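Local coordinates for apical membrane antigen 1 (PDB 3ZLE), which probably helps the parasite Toxoplasma gondii invade host cells, being the conserved extracellular region of a membrane-anchored surface antigen, at residues K20-P25 / A335-G340; I32-G37 / F187-E192; K224-G229 / V345-C350; W257-A262 / C317-Q322. One frame throughout, in Å; residues are numbered along the deposited sequence.

Contact 1: K20-P25 / A335-G340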
loop_
_atom_site.group_PDB
_atom_site.type_symbol
_atom_site.label_atom_id
_atom_site.label_comp_id
_atom_site.label_asym_id
_atom_site.label_seq_id
_atom_site.Cartn_x
_atom_site.Cartn_y
_atom_site.Cartn_z
ATOM N N LYS A 20 -0.702 -15.949 -5.137
ATOM C CA LYS A 20 -1.165 -15.718 -3.737
ATOM C C LYS A 20 -0.879 -14.294 -3.304
ATOM O O LYS A 20 -1.599 -13.729 -2.463
ATOM C CB LYS A 20 -0.426 -16.634 -2.771
ATOM C CG LYS A 20 -0.906 -18.053 -2.707
ATOM C CD LYS A 20 -0.088 -18.815 -1.657
ATOM C CE LYS A 20 0.077 -20.296 -2.004
ATOM N NZ LYS A 20 -1.134 -20.914 -2.632
ATOM N N ARG A 21 0.221 -13.747 -3.796
ATOM C CA ARG A 21 0.685 -12.447 -3.327
ATOM C C ARG A 21 -0.407 -11.423 -3.576
ATOM O O ARG A 21 -0.399 -10.335 -2.979
ATOM C CB ARG A 21 1.911 -11.999 -4.110
ATOM C CG ARG A 21 3.188 -12.747 -3.942
ATOM C CD ARG A 21 4.233 -12.079 -4.917
ATOM N NE ARG A 21 5.599 -12.598 -4.807
ATOM C CZ ARG A 21 6.553 -12.068 -4.006
ATOM N NH1 ARG A 21 6.249 -11.102 -3.157
ATOM N NH2 ARG A 21 7.800 -12.556 -4.021
ATOM N N PHE A 22 -1.226 -11.670 -4.592
ATOM C CA PHE A 22 -2.163 -10.633 -5.045
ATOM C C PHE A 22 -3.539 -10.804 -4.417
ATOM O O PHE A 22 -4.492 -10.052 -4.715
ATOM C CB PHE A 22 -2.177 -10.563 -6.613
ATOM C CG PHE A 22 -0.819 -10.280 -7.201
ATOM C CD1 PHE A 22 -0.336 -8.992 -7.230
ATOM C CD2 PHE A 22 0.060 -11.329 -7.509
ATOM C CE1 PHE A 22 0.961 -8.709 -7.626
ATOM C CE2 PHE A 22 1.329 -11.067 -7.963
ATOM C CZ PHE A 22 1.816 -9.751 -7.962
ATOM N N ASN A 23 -3.644 -11.761 -3.495
ATOM C CA ASN A 23 -4.868 -11.896 -2.702
ATOM C C ASN A 23 -4.821 -10.995 -1.496
ATOM O O ASN A 23 -4.526 -11.424 -0.381
ATOM C CB ASN A 23 -5.062 -13.309 -2.259
ATOM C CG ASN A 23 -6.352 -13.498 -1.533
ATOM O OD1 ASN A 23 -7.054 -12.532 -1.209
ATOM N ND2 ASN A 23 -6.708 -14.739 -1.307
ATOM N N ILE A 24 -5.021 -9.724 -1.762
ATOM C CA ILE A 24 -4.816 -8.642 -0.804
ATOM C C ILE A 24 -5.624 -8.711 0.533
ATOM O O ILE A 24 -5.093 -8.368 1.612
ATOM C CB ILE A 24 -5.020 -7.297 -1.538
ATOM C CG1 ILE A 24 -3.795 -7.050 -2.463
ATOM C CG2 ILE A 24 -5.204 -6.140 -0.557
ATOM C CD1 ILE A 24 -3.798 -5.669 -3.123
ATOM N N PRO A 25 -6.942 -9.021 0.466
ATOM C CA PRO A 25 -7.670 -9.161 1.744
ATOM C C PRO A 25 -7.065 -10.246 2.582
ATOM O O PRO A 25 -7.015 -10.127 3.792
ATOM C CB PRO A 25 -9.075 -9.607 1.304
ATOM C CG PRO A 25 -9.189 -9.185 -0.142
ATOM C CD PRO A 25 -7.798 -9.299 -0.702
ATOM N N ALA A 335 0.521 -4.645 -14.507
ATOM C CA ALA A 335 -0.459 -4.877 -13.447
ATOM C C ALA A 335 -0.005 -4.286 -12.141
ATOM O O ALA A 335 1.071 -4.636 -11.623
ATOM C CB ALA A 335 -0.779 -6.337 -13.300
ATOM N N TYR A 336 -0.810 -3.369 -11.619
ATOM C CA TYR A 336 -0.431 -2.581 -10.457
ATOM C C TYR A 336 -1.339 -2.931 -9.244
ATOM O O TYR A 336 -2.530 -3.289 -9.416
ATOM C CB TYR A 336 -0.642 -1.096 -10.806
ATOM C CG TYR A 336 0.398 -0.528 -11.736
ATOM C CD1 TYR A 336 1.722 -0.391 -11.314
ATOM C CD2 TYR A 336 0.064 -0.106 -13.030
ATOM C CE1 TYR A 336 2.660 0.202 -12.082
ATOM C CE2 TYR A 336 1.027 0.496 -13.856
ATOM C CZ TYR A 336 2.322 0.653 -13.359
ATOM O OH TYR A 336 3.316 1.181 -14.140
ATOM N N THR A 337 -0.879 -2.651 -8.039
ATOM C CA THR A 337 -1.853 -2.588 -6.911
ATOM C C THR A 337 -1.734 -1.339 -6.105
ATOM O O THR A 337 -0.692 -0.657 -6.099
ATOM C CB THR A 337 -1.755 -3.771 -5.964
ATOM O OG1 THR A 337 -0.603 -3.625 -5.150
ATOM C CG2 THR A 337 -1.705 -5.095 -6.709
ATOM N N ALA A 338 -2.739 -1.088 -5.297
ATOM C CA ALA A 338 -2.599 -0.049 -4.287
ATOM C C ALA A 338 -1.489 -0.299 -3.271
ATOM O O ALA A 338 -0.904 0.668 -2.734
ATOM C CB ALA A 338 -3.905 0.232 -3.608
ATOM N N LEU A 339 -1.088 -1.543 -3.105
ATOM C CA LEU A 339 0.063 -1.816 -2.157
ATOM C C LEU A 339 1.451 -1.615 -2.725
ATOM O O LEU A 339 2.368 -1.124 -2.020
ATOM C CB LEU A 339 -0.038 -3.201 -1.577
ATOM C CG LEU A 339 -1.150 -3.258 -0.529
ATOM C CD1 LEU A 339 -1.604 -4.681 -0.305
ATOM C CD2 LEU A 339 -0.639 -2.632 0.754
ATOM N N GLY A 340 1.631 -2.089 -3.963
ATOM C CA GLY A 340 2.951 -2.248 -4.537
ATOM C C GLY A 340 3.627 -0.963 -4.942
ATOM O O GLY A 340 3.048 0.122 -4.823
#
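Ile24 and Leu339 meet end to end, Ile24 CD1 lying 3.7 Å from Leu339 CD1. That leucine methyl also comes within 3.9 Å of Ile24 CG1 and Ile24 CG2, so a single carbon is faced by most of the isoleucine side chain. Toward Thr337 the relation changes: the two side chains run antiparallel, flank to flank, which leaves Ile24 CD1 at 4.0 Å from Thr337 CB. The Phe22 side chain crosses that of Thr337 at about a right angle, presenting its edge: Thr337 CG2 lies near the ring plane, 4.2 Å from Phe22 CD1. Thr337 can offer carbon here because its chi1 of 75° turns OG1 back over its own chain. There OG1 accepts from Gly340 N at 3.0 Å (154° at the hydrogen), an ST motif, and more weakly from Leu339 N. The contact joins the N-terminal type I turn, Lys20 to Asn23, and short helix 24-27 to strand 333-337 of the four-stranded sheet and the loop after it, within the AMA1 family region. Trp303 of the adjacent strand touches both Ile24 and Thr337, while Phe228 and Phe327 meet the Phe22 ring. With 176 Å² buried and no hydrogen bond across, the contact depends on the fit of apolar surfaces; the threonine hydroxyl is satisfied within its own segment instead of bridging the two.

Contact 2: I32-G37 / F187-E192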
loop_
_atom_site.group_PDB
_atom_site.type_symbol
_atom_site.label_atom_id
_atom_site.label_comp_id
_atom_site.label_asym_id
_atom_site.label_seq_id
_atom_site.Cartn_x
_atom_site.Cartn_y
_atom_site.Cartn_z
ATOM N N ILE A 32 -5.713 0.171 3.007
ATOM C CA ILE A 32 -4.469 0.471 2.275
ATOM C C ILE A 32 -4.300 1.982 2.197
ATOM O O ILE A 32 -3.343 2.536 2.767
ATOM C CB ILE A 32 -4.502 -0.142 0.862
ATOM C CG1 ILE A 32 -4.712 -1.671 0.959
ATOM C CG2 ILE A 32 -3.235 0.201 0.097
ATOM C CD1 ILE A 32 -5.196 -2.307 -0.320
ATOM N N PHE A 33 -5.320 2.674 1.674
ATOM C CA PHE A 33 -5.266 4.163 1.594
ATOM C C PHE A 33 -5.128 4.737 2.998
ATOM O O PHE A 33 -4.092 5.336 3.341
ATOM C CB PHE A 33 -6.489 4.735 0.859
ATOM C CG PHE A 33 -6.476 6.254 0.705
ATOM C CD1 PHE A 33 -5.697 6.875 -0.300
ATOM C CD2 PHE A 33 -7.341 7.040 1.436
ATOM C CE1 PHE A 33 -5.693 8.255 -0.464
ATOM C CE2 PHE A 33 -7.349 8.438 1.280
ATOM C CZ PHE A 33 -6.517 9.048 0.319
ATOM N N VAL A 34 -6.121 4.464 3.847
ATOM C CA VAL A 34 -5.981 4.644 5.293
ATOM C C VAL A 34 -6.136 3.293 6.018
ATOM O O VAL A 34 -7.135 2.559 5.823
ATOM C CB VAL A 34 -7.044 5.600 5.841
ATOM C CG1 VAL A 34 -7.102 5.492 7.371
ATOM C CG2 VAL A 34 -6.756 7.030 5.400
ATOM N N ASP A 35 -5.113 2.944 6.778
ATOM C CA ASP A 35 -5.042 1.670 7.485
ATOM C C ASP A 35 -5.352 1.853 8.952
ATOM O O ASP A 35 -4.534 2.345 9.721
ATOM C CB ASP A 35 -3.669 1.056 7.328
ATOM C CG ASP A 35 -3.545 -0.260 8.018
ATOM O OD1 ASP A 35 -4.387 -0.535 8.928
ATOM O OD2 ASP A 35 -2.618 -1.052 7.642
ATOM N N LEU A 36 -6.534 1.435 9.371
ATOM C CA LEU A 36 -6.838 1.569 10.788
ATOM C C LEU A 36 -7.580 0.343 11.194
ATOM O O LEU A 36 -8.638 0.421 11.798
ATOM C CB LEU A 36 -7.633 2.879 11.090
ATOM C CG LEU A 36 -6.900 4.215 10.952
ATOM C CD1 LEU A 36 -7.882 5.412 11.015
ATOM C CD2 LEU A 36 -5.787 4.399 11.988
ATOM N N GLY A 37 -7.005 -0.809 10.866
ATOM C CA GLY A 37 -7.725 -2.057 10.926
ATOM C C GLY A 37 -7.732 -2.674 12.313
ATOM O O GLY A 37 -8.316 -3.733 12.513
ATOM N N PHE A 187 -4.445 16.859 5.861
ATOM C CA PHE A 187 -3.508 15.925 5.319
ATOM C C PHE A 187 -4.201 14.684 4.806
ATOM O O PHE A 187 -5.271 14.277 5.305
ATOM C CB PHE A 187 -2.398 15.593 6.341
ATOM C CG PHE A 187 -2.913 14.984 7.640
ATOM C CD1 PHE A 187 -3.184 13.614 7.722
ATOM C CD2 PHE A 187 -3.005 15.762 8.811
ATOM C CE1 PHE A 187 -3.618 13.036 8.921
ATOM C CE2 PHE A 187 -3.429 15.192 10.024
ATOM C CZ PHE A 187 -3.705 13.814 10.085
ATOM N N GLU A 188 -3.585 14.060 3.807
ATOM C CA GLU A 188 -4.114 12.849 3.219
ATOM C C GLU A 188 -3.016 11.974 2.606
ATOM O O GLU A 188 -1.923 12.450 2.295
ATOM C CB GLU A 188 -5.250 13.173 2.195
ATOM C CG GLU A 188 -4.824 13.917 0.916
ATOM C CD GLU A 188 -4.509 15.416 1.113
ATOM O OE1 GLU A 188 -5.063 16.048 2.054
ATOM O OE2 GLU A 188 -3.779 16.003 0.262
ATOM N N PRO A 189 -3.258 10.670 2.534
ATOM C CA PRO A 189 -2.216 9.808 2.009
ATOM C C PRO A 189 -2.094 9.990 0.502
ATOM O O PRO A 189 -3.067 10.312 -0.137
ATOM C CB PRO A 189 -2.727 8.387 2.328
ATOM C CG PRO A 189 -3.791 8.563 3.371
ATOM C CD PRO A 189 -4.394 9.919 3.099
ATOM N N VAL A 190 -0.888 9.803 -0.042
ATOM C CA VAL A 190 -0.661 9.873 -1.481
ATOM C C VAL A 190 0.508 8.951 -1.855
ATOM O O VAL A 190 1.415 8.763 -1.041
ATOM C CB VAL A 190 -0.398 11.325 -1.906
ATOM C CG1 VAL A 190 1.062 11.733 -1.618
ATOM C CG2 VAL A 190 -0.774 11.529 -3.373
ATOM N N LYS A 191 0.420 8.256 -3.001
ATOM C CA LYS A 191 1.636 7.710 -3.641
ATOM C C LYS A 191 2.537 8.793 -4.251
ATOM O O LYS A 191 2.110 9.543 -5.131
ATOM C CB LYS A 191 1.300 6.698 -4.724
ATOM C CG LYS A 191 0.822 5.334 -4.249
ATOM C CD LYS A 191 1.706 4.727 -3.194
ATOM C CE LYS A 191 1.267 3.331 -2.748
ATOM N NZ LYS A 191 1.171 2.274 -3.785
ATOM N N GLU A 192 3.819 8.745 -3.875
ATOM C CA GLU A 192 4.836 9.605 -4.430
ATOM C C GLU A 192 5.972 8.810 -5.054
ATOM O O GLU A 192 6.212 7.677 -4.711
ATOM C CB GLU A 192 5.362 10.604 -3.382
ATOM C CG GLU A 192 6.206 9.980 -2.302
ATOM C CD GLU A 192 7.020 10.995 -1.500
ATOM O OE1 GLU A 192 6.531 12.126 -1.247
ATOM O OE2 GLU A 192 8.134 10.638 -1.070
#
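Phe33 and Pro189 mark the nearest backbone approach, their CA atoms 6.4 Å apart, where the irregular segment 32-37 passes strand 187-191 without a hydrogen bond between them. The motif is a proline CH-pi contact that fastens a long loop to a small two-stranded antiparallel sheet, formed by 187-191 with 55-59. Pro189 CG stands over the middle of the Phe33 ring, and Pro189 CD, 4.0 Å from the ring centroid and 29° off the normal, lies over the same face displaced toward CZ and CE2. Phe33 holds CG anti to its own N (chi1 -178°), which swings the phenyl out from the loop until its side chain crosses the proline at about a right angle. The nearest carbons of the two side chains are Phe33 CZ and Pro189 CD, at 3.6 Å. The proline is engaged from the backbone too, since Phe33 O approaches Pro189 CG to 3.2 Å; that carbonyl also accepts a hydrogen bond from Lys55. Val34 adds one methyl, with CG2 at 3.9 Å from Pro189 CG. Phe261, on helix 253-262, touches both Phe33 and Pro189, so the pair continues into a wider apolar cluster. Beside CZ, Phe33 CE1 lies 3.4 Å from Pro189 O, which stands above the ring plane on the proline's side.

Contact 3: K224-G229 / V345-C350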
loop_
_atom_site.group_PDB
_atom_site.type_symbol
_atom_site.label_atom_id
_atom_site.label_comp_id
_atom_site.label_asym_id
_atom_site.label_seq_id
_atom_site.Cartn_x
_atom_site.Cartn_y
_atom_site.Cartn_z
ATOM N N LYS A 224 5.214 -6.667 -15.031
ATOM C CA LYS A 224 5.361 -6.192 -16.412
ATOM C C LYS A 224 4.931 -7.217 -17.437
ATOM O O LYS A 224 5.006 -8.450 -17.205
ATOM C CB LYS A 224 6.770 -5.587 -16.699
ATOM C CG LYS A 224 7.879 -6.555 -17.047
ATOM C CD LYS A 224 9.277 -5.870 -17.078
ATOM C CE LYS A 224 10.356 -6.809 -16.510
ATOM N NZ LYS A 224 11.792 -6.345 -16.615
ATOM N N ASP A 225 4.324 -6.713 -18.486
ATOM C CA ASP A 225 3.804 -7.530 -19.585
ATOM C C ASP A 225 2.829 -8.562 -19.162
ATOM O O ASP A 225 2.875 -9.686 -19.650
ATOM C CB ASP A 225 4.940 -8.155 -20.389
ATOM C CG ASP A 225 5.945 -7.124 -20.872
ATOM O OD1 ASP A 225 5.569 -5.916 -20.978
ATOM O OD2 ASP A 225 7.134 -7.478 -20.964
ATOM N N ALA A 226 1.881 -8.174 -18.308
ATOM C CA ALA A 226 0.841 -9.110 -17.862
ATOM C C ALA A 226 -0.302 -8.334 -17.304
ATOM O O ALA A 226 -0.129 -7.183 -16.911
ATOM C CB ALA A 226 1.390 -10.061 -16.804
ATOM N N LEU A 227 -1.509 -8.910 -17.393
ATOM C CA LEU A 227 -2.647 -8.312 -16.773
ATOM C C LEU A 227 -3.251 -9.273 -15.750
ATOM O O LEU A 227 -3.254 -10.509 -15.961
ATOM C CB LEU A 227 -3.696 -7.997 -17.840
ATOM C CG LEU A 227 -3.350 -6.915 -18.848
ATOM C CD1 LEU A 227 -4.502 -6.812 -19.829
ATOM C CD2 LEU A 227 -3.130 -5.559 -18.162
ATOM N N PHE A 228 -3.801 -8.716 -14.669
ATOM C CA PHE A 228 -4.623 -9.490 -13.773
ATOM C C PHE A 228 -5.834 -10.005 -14.542
ATOM O O PHE A 228 -6.455 -9.255 -15.304
ATOM C CB PHE A 228 -5.082 -8.654 -12.570
ATOM C CG PHE A 228 -3.946 -8.190 -11.672
ATOM C CD1 PHE A 228 -3.201 -9.097 -10.964
ATOM C CD2 PHE A 228 -3.719 -6.851 -11.472
ATOM C CE1 PHE A 228 -2.212 -8.681 -10.124
ATOM C CE2 PHE A 228 -2.712 -6.408 -10.627
ATOM C CZ PHE A 228 -1.981 -7.327 -9.926
ATOM N N GLY A 229 -6.129 -11.302 -14.392
ATOM C CA GLY A 229 -7.398 -11.864 -14.900
ATOM C C GLY A 229 -8.140 -12.822 -13.971
ATOM O O GLY A 229 -7.870 -12.881 -12.771
ATOM N N VAL A 345 8.394 -6.352 -12.007
ATOM C CA VAL A 345 9.030 -7.635 -12.029
ATOM C C VAL A 345 8.385 -8.464 -13.139
ATOM O O VAL A 345 7.243 -8.222 -13.530
ATOM C CB VAL A 345 8.854 -8.399 -10.696
ATOM C CG1 VAL A 345 9.581 -7.770 -9.548
ATOM C CG2 VAL A 345 7.419 -8.782 -10.441
ATOM N N ASN A 346 9.080 -9.491 -13.567
ATOM C CA ASN A 346 8.475 -10.440 -14.468
ATOM C C ASN A 346 7.568 -11.467 -13.812
ATOM O O ASN A 346 7.698 -11.776 -12.615
ATOM C CB ASN A 346 9.550 -11.120 -15.283
ATOM C CG ASN A 346 10.037 -10.240 -16.418
ATOM O OD1 ASN A 346 9.234 -9.588 -17.095
ATOM N ND2 ASN A 346 11.343 -10.098 -16.531
ATOM N N LEU A 347 6.718 -12.058 -14.642
ATOM C CA LEU A 347 6.011 -13.265 -14.298
ATOM C C LEU A 347 7.060 -14.305 -14.042
ATOM O O LEU A 347 8.143 -14.241 -14.619
ATOM C CB LEU A 347 5.127 -13.716 -15.472
ATOM C CG LEU A 347 3.914 -12.839 -15.802
ATOM C CD1 LEU A 347 3.140 -13.394 -16.999
ATOM C CD2 LEU A 347 3.000 -12.723 -14.563
ATOM N N PRO A 348 6.747 -15.284 -13.180
ATOM C CA PRO A 348 7.689 -16.357 -12.972
ATOM C C PRO A 348 7.905 -17.071 -14.284
ATOM O O PRO A 348 6.986 -17.203 -15.075
ATOM C CB PRO A 348 6.993 -17.301 -11.951
ATOM C CG PRO A 348 5.696 -16.631 -11.586
ATOM C CD PRO A 348 5.673 -15.242 -12.178
ATOM N N GLN A 349 9.114 -17.549 -14.498
ATOM C CA GLN A 349 9.364 -18.370 -15.633
ATOM C C GLN A 349 8.618 -19.666 -15.551
ATOM O O GLN A 349 8.100 -20.057 -14.509
ATOM C CB GLN A 349 10.847 -18.617 -15.827
ATOM C CG GLN A 349 11.505 -17.480 -16.605
ATOM C CD GLN A 349 12.979 -17.707 -16.875
ATOM O OE1 GLN A 349 13.591 -18.612 -16.314
ATOM N NE2 GLN A 349 13.557 -16.878 -17.744
ATOM N N CYS A 350 8.728 -20.411 -16.620
ATOM C CA CYS A 350 7.781 -21.392 -16.963
ATOM C C CYS A 350 8.696 -22.454 -17.570
ATOM O O CYS A 350 9.749 -22.117 -18.066
ATOM C CB CYS A 350 6.847 -20.710 -17.982
ATOM S SG CYS A 350 5.895 -21.701 -19.037
HETATM O O HOH W 1 6.650 -10.773 -17.483
#
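The first torsions of Lys224 and Asn346 turn the two side chains toward each other: chi1 of 83° sets Lys224 CG between its backbone N and carbonyl carbon, while chi1 of -79° carries the Asn346 amide back beside its own N. The lysine chain, bent at chi3, then runs obliquely across the amide. Asn346 OD1 sits 3.1 Å from Lys224 CE and 3.3 Å from Lys224 CG, so methylene groups, not the ammonium, do the touching. Beneath this pair the backbones join directly, Lys224 N donating to Val345 O at 3.0 Å with 168° at the hydrogen. Water 1 makes the second bridge: it donates to Lys224 O at 2.9 Å and to Asn346 OD1, also at 2.9 Å, and accepts from Leu347 N at 3.1 Å. Apolar contact follows at Ala226, just past the corner at 224-225, the forked end of Leu347 setting CD1 and CD2 each 3.8 Å from Ala226 CB. Leu347 also packs on Phe327 and on Phe18 of helix 13-20. The contact thus joins the corner at 224-225 to the connection leaving strand 344-345, which leads on to the Cys350-Cys372 disulfide. Lys224 CE, next to the ammonium, is probably somewhat polarised, which would suit Asn346 OD1 against it. Lys224 N and O are satisfied by one direct bond and one water shared with Asn346, so amide and corner are held together.

Contact 4: W257-A262 / C317-Q322; sequences WKRVFA and CAIFDQ
Arg259 and Val260 pack helix 253-262 onto strand 315-320 of a four-stranded antiparallel sheet, consistent with the PAN fold to whose clan the AMA1 family belongs. The local axes approach to 9.2 Å and their directions differ by 27°, so helix and strand run nearly the same way. As in PAN domains, a disulfide ties helix to sheet: Cys317 is bonded to Cys256, one residue before this helical segment. Ile319 is the main apolar contributor. Its chi1 of -70° puts CG1 beside its backbone N and anti to the carbonyl carbon, and from there CD1 lodges between two helix residues, 3.8 Å from Arg259 CG and 3.9 Å from Val260 CA. Behind that methyl, Ile319 CG1 lies 4.2 Å from Val260 CG2, the two side chains meeting at a slant. Arg259 leaves the helix with CG anti to its N, and this chi1 of -172° sets CG against Ile319 CD1. The bends at chi2 and chi3 then turn the guanidinium toward Cys317, where NH2 comes obliquely to 3.5 Å from Cys317 CB. The charged end has several partners: NH1 forms a salt bridge with Glu255 one helical turn back, and NH2 donates to Gln249 O at the end of the neighbouring strand 246-249. Water 2 completes the link across the contact, accepting from Arg259 NH2 at 3.0 Å and donating to Cys317 O at 2.6 Å.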
loop_
_atom_site.group_PDB
_atom_site.type_symbol
_atom_site.label_atom_id
_atom_site.label_comp_id
_atom_site.label_asym_id
_atom_site.label_seq_id
_atom_site.Cartn_x
_atom_site.Cartn_y
_atom_site.Cartn_z
ATOM N N TRP A 257 -0.618 3.910 -11.648
ATOM C CA TRP A 257 -0.127 3.393 -10.390
ATOM C C TRP A 257 -0.565 4.284 -9.210
ATOM O O TRP A 257 -0.983 3.799 -8.175
ATOM C CB TRP A 257 1.403 3.259 -10.462
ATOM C CG TRP A 257 2.064 3.001 -9.120
ATOM C CD1 TRP A 257 2.061 1.838 -8.419
ATOM C CD2 TRP A 257 2.802 3.952 -8.326
ATOM N NE1 TRP A 257 2.766 1.993 -7.234
ATOM C CE2 TRP A 257 3.234 3.277 -7.159
ATOM C CE3 TRP A 257 3.195 5.279 -8.526
ATOM C CZ2 TRP A 257 4.008 3.905 -6.148
ATOM C CZ3 TRP A 257 3.981 5.909 -7.525
ATOM C CH2 TRP A 257 4.431 5.193 -6.391
ATOM N N LYS A 258 -0.525 5.590 -9.410
ATOM C CA LYS A 258 -1.016 6.539 -8.420
ATOM C C LYS A 258 -2.520 6.519 -8.239
ATOM O O LYS A 258 -3.025 6.767 -7.141
ATOM C CB LYS A 258 -0.589 7.927 -8.799
ATOM C CG LYS A 258 0.806 8.230 -8.357
ATOM C CD LYS A 258 1.258 9.585 -8.843
ATOM C CE LYS A 258 2.646 9.839 -8.322
ATOM N NZ LYS A 258 3.288 11.038 -8.877
ATOM N N ARG A 259 -3.231 6.231 -9.322
ATOM C CA ARG A 259 -4.667 6.319 -9.331
ATOM C C ARG A 259 -5.296 5.215 -8.523
ATOM O O ARG A 259 -6.300 5.430 -7.857
ATOM C CB ARG A 259 -5.169 6.251 -10.769
ATOM C CG ARG A 259 -6.649 6.515 -10.932
ATOM C CD ARG A 259 -6.884 7.498 -12.082
ATOM N NE ARG A 259 -7.112 6.843 -13.354
ATOM C CZ ARG A 259 -6.776 7.366 -14.547
ATOM N NH1 ARG A 259 -6.103 8.495 -14.626
ATOM N NH2 ARG A 259 -7.117 6.748 -15.655
ATOM N N VAL A 260 -4.796 3.997 -8.685
ATOM C CA VAL A 260 -5.364 2.878 -7.994
ATOM C C VAL A 260 -5.270 3.070 -6.482
ATOM O O VAL A 260 -6.206 2.755 -5.747
ATOM C CB VAL A 260 -4.698 1.584 -8.471
ATOM C CG1 VAL A 260 -3.213 1.552 -8.132
ATOM C CG2 VAL A 260 -5.435 0.374 -8.051
ATOM N N PHE A 261 -4.209 3.702 -6.025
ATOM C CA PHE A 261 -4.017 3.887 -4.605
ATOM C C PHE A 261 -4.997 4.948 -4.102
ATOM O O PHE A 261 -5.548 4.835 -3.005
ATOM C CB PHE A 261 -2.556 4.352 -4.316
ATOM C CG PHE A 261 -2.327 4.739 -2.877
ATOM C CD1 PHE A 261 -2.250 3.756 -1.869
ATOM C CD2 PHE A 261 -2.340 6.066 -2.506
ATOM C CE1 PHE A 261 -2.030 4.098 -0.569
ATOM C CE2 PHE A 261 -2.120 6.422 -1.174
ATOM C CZ PHE A 261 -2.030 5.431 -0.208
ATOM N N ALA A 262 -5.210 5.980 -4.905
ATOM C CA ALA A 262 -6.041 7.122 -4.462
ATOM C C ALA A 262 -7.522 6.966 -4.782
ATOM O O ALA A 262 -8.304 7.821 -4.441
ATOM C CB ALA A 262 -5.517 8.429 -5.047
ATOM N N CYS A 317 -6.382 2.821 -17.623
ATOM C CA CYS A 317 -6.220 2.308 -16.256
ATOM C C CYS A 317 -7.534 1.702 -15.769
ATOM O O CYS A 317 -8.469 2.435 -15.402
ATOM C CB CYS A 317 -5.873 3.442 -15.338
ATOM S SG CYS A 317 -5.330 2.930 -13.707
ATOM N N ALA A 318 -7.642 0.384 -15.833
ATOM C CA ALA A 318 -8.889 -0.320 -15.454
ATOM C C ALA A 318 -8.769 -0.838 -14.039
ATOM O O ALA A 318 -8.115 -1.864 -13.786
ATOM C CB ALA A 318 -9.176 -1.475 -16.404
ATOM N N ILE A 319 -9.399 -0.132 -13.120
ATOM C CA ILE A 319 -9.325 -0.472 -11.719
ATOM C C ILE A 319 -10.470 -1.390 -11.296
ATOM O O ILE A 319 -11.636 -1.112 -11.535
ATOM C CB ILE A 319 -9.380 0.781 -10.892
ATOM C CG1 ILE A 319 -8.082 1.577 -11.065
ATOM C CG2 ILE A 319 -9.753 0.467 -9.456
ATOM C CD1 ILE A 319 -8.217 3.025 -10.644
ATOM N N PHE A 320 -10.144 -2.479 -10.638
ATOM C CA PHE A 320 -11.185 -3.447 -10.344
ATOM C C PHE A 320 -11.114 -3.893 -8.906
ATOM O O PHE A 320 -10.126 -3.637 -8.219
ATOM C CB PHE A 320 -11.113 -4.632 -11.298
ATOM C CG PHE A 320 -9.826 -5.428 -11.187
ATOM C CD1 PHE A 320 -8.682 -5.043 -11.903
ATOM C CD2 PHE A 320 -9.786 -6.615 -10.456
ATOM C CE1 PHE A 320 -7.540 -5.808 -11.879
ATOM C CE2 PHE A 320 -8.616 -7.357 -10.365
ATOM C CZ PHE A 320 -7.480 -6.935 -11.060
ATOM N N ASP A 321 -12.134 -4.615 -8.470
ATOM C CA ASP A 321 -12.246 -4.963 -7.057
ATOM C C ASP A 321 -12.474 -6.427 -6.798
ATOM O O ASP A 321 -12.919 -6.781 -5.715
ATOM C CB ASP A 321 -13.357 -4.153 -6.384
ATOM C CG ASP A 321 -14.740 -4.550 -6.862
ATOM O OD1 ASP A 321 -14.867 -5.465 -7.694
ATOM O OD2 ASP A 321 -15.697 -3.880 -6.455
ATOM N N GLN A 322 -12.012 -7.279 -7.714
ATOM C CA GLN A 322 -11.992 -8.725 -7.472
ATOM C C GLN A 322 -10.579 -9.265 -7.261
ATOM O O GLN A 322 -9.640 -8.860 -7.929
ATOM C CB GLN A 322 -12.621 -9.456 -8.638
ATOM C CG GLN A 322 -14.052 -9.041 -8.919
ATOM C CD GLN A 322 -15.013 -10.197 -8.771
ATOM O OE1 GLN A 322 -14.796 -11.277 -9.334
ATOM N NE2 GLN A 322 -16.062 -9.997 -7.981
HETATM O O HOH W 2 -9.170 4.767 -14.610
#

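Overall arrangement
Contacts 1, 2 and 4 are buried and lie close together, their centres 11 to 15 Å apart, whereas contact 3 is at the surface, 13 Å from contact 1 between centres but about 27 Å from contact 2. Contacts 1 and 4 hold the same four-stranded sheet, one at strand 333-337 and the other at strand 315-320. Lys191 joins contact 2 to contact 1 by probable hydrogen bonds from NZ to the carbonyls of Ala338 and Gly340, and Phe228 connects contact 3 to contacts 1 and 4 by packing. Chemistry follows place: contacts 1 and 2 meet without hydrogen bonds, contact 4 adds a bridging water, and contact 3 combines a direct backbone bond with a water.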